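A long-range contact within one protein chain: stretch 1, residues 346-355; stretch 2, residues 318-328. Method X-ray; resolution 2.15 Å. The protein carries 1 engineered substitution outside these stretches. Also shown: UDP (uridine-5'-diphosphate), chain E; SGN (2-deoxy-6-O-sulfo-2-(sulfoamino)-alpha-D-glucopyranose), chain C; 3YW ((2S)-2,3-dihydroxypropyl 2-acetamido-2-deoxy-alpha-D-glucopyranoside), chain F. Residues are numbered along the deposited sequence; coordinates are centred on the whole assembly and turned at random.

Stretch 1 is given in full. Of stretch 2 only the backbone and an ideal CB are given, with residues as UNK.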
# COMPACT_ATOMS: atom_id res chain seq x y z
N LYS A 346 -33.83 -9.58 -11.13
CA LYS A 346 -34.87 -10.19 -10.30
C LYS A 346 -35.47 -9.20 -9.28
O LYS A 346 -36.57 -9.42 -8.78
CB LYS A 346 -34.38 -11.47 -9.59
CG LYS A 346 -34.56 -12.73 -10.42
CD LYS A 346 -34.43 -14.01 -9.60
CE LYS A 346 -35.75 -14.49 -9.04
NZ LYS A 346 -35.61 -15.75 -8.26
N ASP A 347 -34.72 -8.11 -8.97
CA ASP A 347 -35.11 -7.05 -8.03
C ASP A 347 -34.36 -5.77 -8.41
O ASP A 347 -33.16 -5.65 -8.15
CB ASP A 347 -34.80 -7.48 -6.57
CG ASP A 347 -35.39 -6.63 -5.46
OD1 ASP A 347 -35.48 -5.39 -5.64
OD2 ASP A 347 -35.69 -7.19 -4.38
N ASN A 348 -35.08 -4.82 -9.03
CA ASN A 348 -34.53 -3.55 -9.52
C ASN A 348 -34.28 -2.50 -8.42
O ASN A 348 -33.71 -1.45 -8.72
CB ASN A 348 -35.41 -2.96 -10.64
CG ASN A 348 -35.78 -3.93 -11.74
OD1 ASN A 348 -35.08 -4.07 -12.75
ND2 ASN A 348 -36.91 -4.60 -11.59
N ALA A 349 -34.70 -2.78 -7.17
CA ALA A 349 -34.56 -1.86 -6.03
C ALA A 349 -33.19 -1.92 -5.35
O ALA A 349 -32.79 -0.94 -4.71
CB ALA A 349 -35.66 -2.12 -5.01
N VAL A 350 -32.49 -3.06 -5.48
CA VAL A 350 -31.18 -3.28 -4.86
C VAL A 350 -30.04 -2.44 -5.48
O VAL A 350 -29.83 -2.46 -6.69
CB VAL A 350 -30.86 -4.79 -4.66
CG1 VAL A 350 -30.99 -5.56 -5.96
CG2 VAL A 350 -29.48 -5.02 -4.02
N LYS A 351 -29.34 -1.68 -4.62
CA LYS A 351 -28.22 -0.82 -4.98
C LYS A 351 -26.89 -1.47 -4.62
O LYS A 351 -26.78 -2.15 -3.60
CB LYS A 351 -28.34 0.54 -4.26
CG LYS A 351 -29.44 1.47 -4.77
CD LYS A 351 -29.44 2.83 -4.03
CE LYS A 351 -28.33 3.79 -4.44
NZ LYS A 351 -28.15 4.89 -3.46
N PHE A 352 -25.85 -1.23 -5.45
CA PHE A 352 -24.50 -1.73 -5.22
C PHE A 352 -23.56 -0.54 -5.14
O PHE A 352 -23.44 0.22 -6.11
CB PHE A 352 -24.08 -2.74 -6.31
CG PHE A 352 -24.76 -4.09 -6.25
CD1 PHE A 352 -26.07 -4.25 -6.70
CD2 PHE A 352 -24.09 -5.21 -5.78
CE1 PHE A 352 -26.71 -5.50 -6.64
CE2 PHE A 352 -24.73 -6.46 -5.72
CZ PHE A 352 -26.03 -6.59 -6.15
N HIS A 353 -22.96 -0.34 -3.96
CA HIS A 353 -22.02 0.75 -3.67
C HIS A 353 -20.62 0.18 -3.66
O HIS A 353 -20.27 -0.59 -2.76
CB HIS A 353 -22.33 1.40 -2.31
CG HIS A 353 -23.57 2.25 -2.27
ND1 HIS A 353 -23.78 3.16 -1.26
CD2 HIS A 353 -24.63 2.28 -3.11
CE1 HIS A 353 -24.95 3.72 -1.51
NE2 HIS A 353 -25.50 3.22 -2.62
N ILE A 354 -19.81 0.57 -4.65
CA ILE A 354 -18.44 0.07 -4.79
C ILE A 354 -17.45 1.19 -4.50
O ILE A 354 -17.36 2.15 -5.27
CB ILE A 354 -18.21 -0.64 -6.16
CG1 ILE A 354 -19.32 -1.69 -6.46
CG2 ILE A 354 -16.81 -1.27 -6.22
CD1 ILE A 354 -19.30 -2.31 -7.83
N TYR A 355 -16.70 1.07 -3.39
CA TYR A 355 -15.70 2.04 -2.97
C TYR A 355 -14.29 1.58 -3.30
O TYR A 355 -14.00 0.38 -3.26
CB TYR A 355 -15.80 2.33 -1.47
CG TYR A 355 -17.01 3.14 -1.08
CD1 TYR A 355 -18.24 2.53 -0.81
CD2 TYR A 355 -16.94 4.53 -0.97
CE1 TYR A 355 -19.35 3.28 -0.43
CE2 TYR A 355 -18.05 5.29 -0.60
CZ TYR A 355 -19.25 4.65 -0.34
OH TYR A 355 -20.35 5.38 0.04
N UNK A 318 -32.72 -0.78 3.96
CA UNK A 318 -32.68 -0.54 2.51
C UNK A 318 -31.73 -1.52 1.82
O UNK A 318 -30.68 -1.86 2.37
CB UNK A 318 -32.25 0.90 2.22
N UNK A 319 -32.10 -1.95 0.61
CA UNK A 319 -31.35 -2.91 -0.19
C UNK A 319 -30.05 -2.30 -0.75
O UNK A 319 -29.95 -1.96 -1.93
CB UNK A 319 -32.22 -3.42 -1.34
N UNK A 320 -29.05 -2.16 0.13
CA UNK A 320 -27.75 -1.62 -0.25
C UNK A 320 -26.70 -2.70 -0.04
O UNK A 320 -26.53 -3.19 1.08
CB UNK A 320 -27.41 -0.36 0.55
N UNK A 321 -26.04 -3.10 -1.14
CA UNK A 321 -24.96 -4.10 -1.10
C UNK A 321 -23.66 -3.32 -1.25
O UNK A 321 -23.50 -2.55 -2.20
CB UNK A 321 -25.11 -5.16 -2.19
N UNK A 322 -22.77 -3.48 -0.28
CA UNK A 322 -21.50 -2.77 -0.28
C UNK A 322 -20.30 -3.59 -0.68
O UNK A 322 -20.31 -4.82 -0.58
CB UNK A 322 -21.25 -2.19 1.11
N UNK A 323 -19.25 -2.89 -1.15
CA UNK A 323 -17.97 -3.48 -1.54
C UNK A 323 -16.91 -2.39 -1.40
O UNK A 323 -16.95 -1.40 -2.13
CB UNK A 323 -18.01 -4.04 -2.96
N UNK A 324 -15.99 -2.56 -0.43
CA UNK A 324 -14.90 -1.62 -0.14
C UNK A 324 -13.57 -2.33 -0.33
O UNK A 324 -13.22 -3.19 0.49
CB UNK A 324 -15.01 -1.06 1.28
N UNK A 325 -12.81 -1.99 -1.39
CA UNK A 325 -11.50 -2.59 -1.66
C UNK A 325 -10.63 -1.75 -2.60
O UNK A 325 -11.09 -0.74 -3.15
CB UNK A 325 -11.69 -3.99 -2.26
N UNK A 326 -9.37 -2.21 -2.81
CA UNK A 326 -8.47 -1.69 -3.83
C UNK A 326 -9.12 -2.26 -5.11
O UNK A 326 -9.54 -3.43 -5.10
CB UNK A 326 -7.01 -2.11 -3.63
N UNK A 327 -9.27 -1.44 -6.17
CA UNK A 327 -9.92 -1.94 -7.40
C UNK A 327 -8.89 -2.61 -8.28
O UNK A 327 -8.35 -2.00 -9.21
CB UNK A 327 -10.61 -0.81 -8.16
N UNK A 328 -8.57 -3.87 -7.95
CA UNK A 328 -7.53 -4.65 -8.61
C UNK A 328 -8.05 -5.97 -9.17
O UNK A 328 -9.07 -6.47 -8.68
CB UNK A 328 -6.39 -4.92 -7.63
N1 UDP E . -9.95 0.57 2.24
C2 UDP E . -10.39 1.82 2.63
N3 UDP E . -11.08 2.52 1.68
C4 UDP E . -11.35 2.13 0.39
C5 UDP E . -10.82 0.84 0.03
C6 UDP E . -10.15 0.11 0.94
O2 UDP E . -10.18 2.27 3.75
O4 UDP E . -12.03 2.87 -0.35
C1' UDP E . -9.37 -0.30 3.30
C2' UDP E . -10.39 -1.21 3.98
O2' UDP E . -11.04 -0.54 5.04
C3' UDP E . -9.49 -2.34 4.49
C4' UDP E . -8.40 -2.42 3.42
O4' UDP E . -8.41 -1.15 2.72
O3' UDP E . -8.96 -2.18 5.80
C5' UDP E . -8.55 -3.56 2.44
O5' UDP E . -8.19 -4.76 3.15
PA UDP E . -8.30 -6.26 2.57
O1A UDP E . -7.54 -7.17 3.46
O2A UDP E . -9.78 -6.65 2.52
O3A UDP E . -7.70 -6.27 1.13
PB UDP E . -6.30 -5.76 0.52
O1B UDP E . -5.20 -6.01 1.52
O2B UDP E . -6.37 -4.27 0.20
O3B UDP E . -6.00 -6.56 -0.73
C1 SGN C . 1.30 -3.76 -4.11
C2 SGN C . -0.04 -3.69 -4.90
C3 SGN C . -0.75 -2.32 -4.72
C4 SGN C . -0.81 -1.88 -3.24
C5 SGN C . 0.57 -2.04 -2.55
C6 SGN C . 0.49 -1.69 -1.06
N2 SGN C . 0.19 -3.99 -6.32
O3 SGN C . -2.10 -2.38 -5.22
O4 SGN C . -1.25 -0.51 -3.14
O5 SGN C . 1.08 -3.41 -2.71
O6 SGN C . -0.47 -2.53 -0.45
S1 SGN C . -0.33 -5.59 -6.73
O1S SGN C . -1.85 -5.68 -6.57
O2S SGN C . 0.35 -6.63 -5.82
O3S SGN C . 0.07 -5.83 -8.19
S2 SGN C . -1.68 -1.95 0.27
O4S SGN C . -2.62 -3.12 0.58
O5S SGN C . -2.41 -0.90 -0.56
O6S SGN C . -1.14 -1.31 1.55
O3A 3YW F . 0.49 -7.31 -2.09
C4A 3YW F . -1.73 -6.58 0.84
C5A 3YW F . -1.33 -6.89 -0.59
O5 3YW F . -2.89 -7.98 3.32
C6A 3YW F . 0.15 -7.11 -0.73
C5 3YW F . -4.08 -7.85 4.10
C6 3YW F . -3.64 -7.50 5.50
C4 3YW F . -4.88 -9.15 3.99
O6 3YW F . -2.79 -8.49 6.06
C3 3YW F . -5.35 -9.29 2.55
O4 3YW F . -6.02 -9.10 4.84
O3 3YW F . -6.09 -10.50 2.35
O7 3YW F . -4.14 -10.97 -0.59
C7 3YW F . -4.68 -9.88 -0.74
C8 3YW F . -5.38 -9.51 -2.02
N2 3YW F . -4.69 -8.96 0.22
C2 3YW F . -4.19 -9.20 1.56
C1 3YW F . -3.09 -8.18 1.93
O1 3YW F . -3.06 -7.01 1.17
O2 3YW F . -1.75 -5.82 -1.43

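The strands 320-324 and 351-355 run parallel; the extended backbone sends successive side chains of 320-324 to alternate faces of the sheet.

At position 318 nothing of stretch 1 lies within 5.5 Å of the ideal CB, and many residues would do; the deposited one is Glu 318, which makes no contact with stretch 1.

Position 319 points toward stretch 1, its ideal CB 3.7 Å from Val 350 CA. Beyond lie Ala 349 and the carboxylate of Asp 347, so a long side chain, apolar along its stem and basic at its tip, suits best. It is Lys 319: NZ forms a salt bridge with Asp 347 OD2 at 2.8 Å, while CD passes 4.0 Å from Ala 349 CB.

Position 320 shares a face with Lys 351 and His 353, near an aliphatic stem and an imidazole ring. A branched or long apolar residue would fill this space. Ile 320 does: CG2 sits 3.7 Å from the His 353 ring centroid, almost on the ring normal, a CH-pi contact, and CD1 reaches 3.7 Å from Lys 351 CD.

Position 321 turns to the other face, its ideal CB 3.7 Å from Phe 352 CD2. A compact apolar residue is favoured, valine or isoleucine being natural in a strand. Val 321 lays CB over the Phe 352 ring face and brings CG2 within 3.8 Å of Val 350 CG2. Its N and O bond to Lys 351 O and His 353 N.

At 322, phi/psi of -103/157 is ordinary strand geometry, and the visible atoms do not exclude a side chain, so glycine is one choice among several. Gly 322 CA makes a CA-H...O contact with His 353 O, 3.5 Å.

Position 323 faces Ile 354, ideal CB 4.4 Å from Ile 354 CG1, so apolar or aromatic residues fit. His 323 places CD2 4.1 Å from Ile 354 CG2, while NE2 donates to the side chain at 325.

Position 324 lies beside Tyr 355 CB, inviting an aliphatic residue; Ile 324 packs CG1 4.1 Å from that atom.

At 325 the ideal CB lies 5.0 Å from Tyr 355 O, so stretch 1 asks little beyond an N-H. Ser 325 N donates to Tyr 355 O (3.2 Å); OG accepts from His 323 NE2 (3.2 Å) and donates to the backbone O at 326.

At 326 CA-to-CB points away from stretch 1; a cation reaching the beta phosphate of UDP and the N-sulfo group of SGN would suit. Arg 326 NH2 donates to UDP O3B (2.7 Å), NH1 to SGN O1S (3.2 Å) and the hydroxyl SGN O3 (2.8 Å).

Position 327 points toward stretch 1 from a distance, favouring a long apolar chain; Met 327 CE reaches Ile 354 CG2 at 3.7 Å.

At 328 stretch 1 is out of reach and sets no preference; Val 328 does not touch it.

Stretch 2 318-328: EKIVGHISRMV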
# COMPACT_ATOMS: atom_id res chain seq x y z
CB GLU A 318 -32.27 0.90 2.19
CG GLU A 318 -33.39 1.91 2.32
CD GLU A 318 -32.93 3.34 2.55
OE1 GLU A 318 -31.89 3.75 1.99
OE2 GLU A 318 -33.63 4.05 3.30
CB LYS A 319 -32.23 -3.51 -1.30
CG LYS A 319 -33.48 -4.21 -0.78
CD LYS A 319 -34.54 -4.26 -1.85
CE LYS A 319 -35.80 -4.88 -1.32
NZ LYS A 319 -36.62 -5.44 -2.42
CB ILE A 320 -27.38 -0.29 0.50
CG1 ILE A 320 -28.57 0.71 0.64
CG2 ILE A 320 -26.10 0.36 -0.05
CD1 ILE A 320 -29.11 1.34 -0.63
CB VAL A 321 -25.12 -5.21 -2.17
CG1 VAL A 321 -23.92 -6.14 -2.17
CG2 VAL A 321 -26.40 -6.00 -1.96
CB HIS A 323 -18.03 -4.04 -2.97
CG HIS A 323 -16.80 -4.80 -3.38
ND1 HIS A 323 -16.77 -6.17 -3.40
CD2 HIS A 323 -15.60 -4.33 -3.79
CE1 HIS A 323 -15.55 -6.50 -3.78
NE2 HIS A 323 -14.81 -5.43 -4.02
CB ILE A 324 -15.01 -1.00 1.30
CG1 ILE A 324 -16.40 -0.37 1.58
CG2 ILE A 324 -13.90 0.03 1.53
CD1 ILE A 324 -16.69 -0.12 3.10
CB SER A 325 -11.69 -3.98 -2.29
OG SER A 325 -12.06 -3.89 -3.66
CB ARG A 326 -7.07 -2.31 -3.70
CG ARG A 326 -6.25 -1.83 -2.54
CD ARG A 326 -4.86 -2.48 -2.56
NE ARG A 326 -4.93 -3.93 -2.35
CZ ARG A 326 -4.39 -4.83 -3.16
NH1 ARG A 326 -3.70 -4.45 -4.23
NH2 ARG A 326 -4.52 -6.13 -2.90
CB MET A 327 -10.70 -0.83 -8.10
CG MET A 327 -11.80 -0.26 -7.26
SD MET A 327 -13.00 0.51 -8.34
CE MET A 327 -14.14 1.11 -7.18
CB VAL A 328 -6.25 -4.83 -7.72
CG1 VAL A 328 -5.53 -3.52 -7.49
CG2 VAL A 328 -6.56 -5.55 -6.40
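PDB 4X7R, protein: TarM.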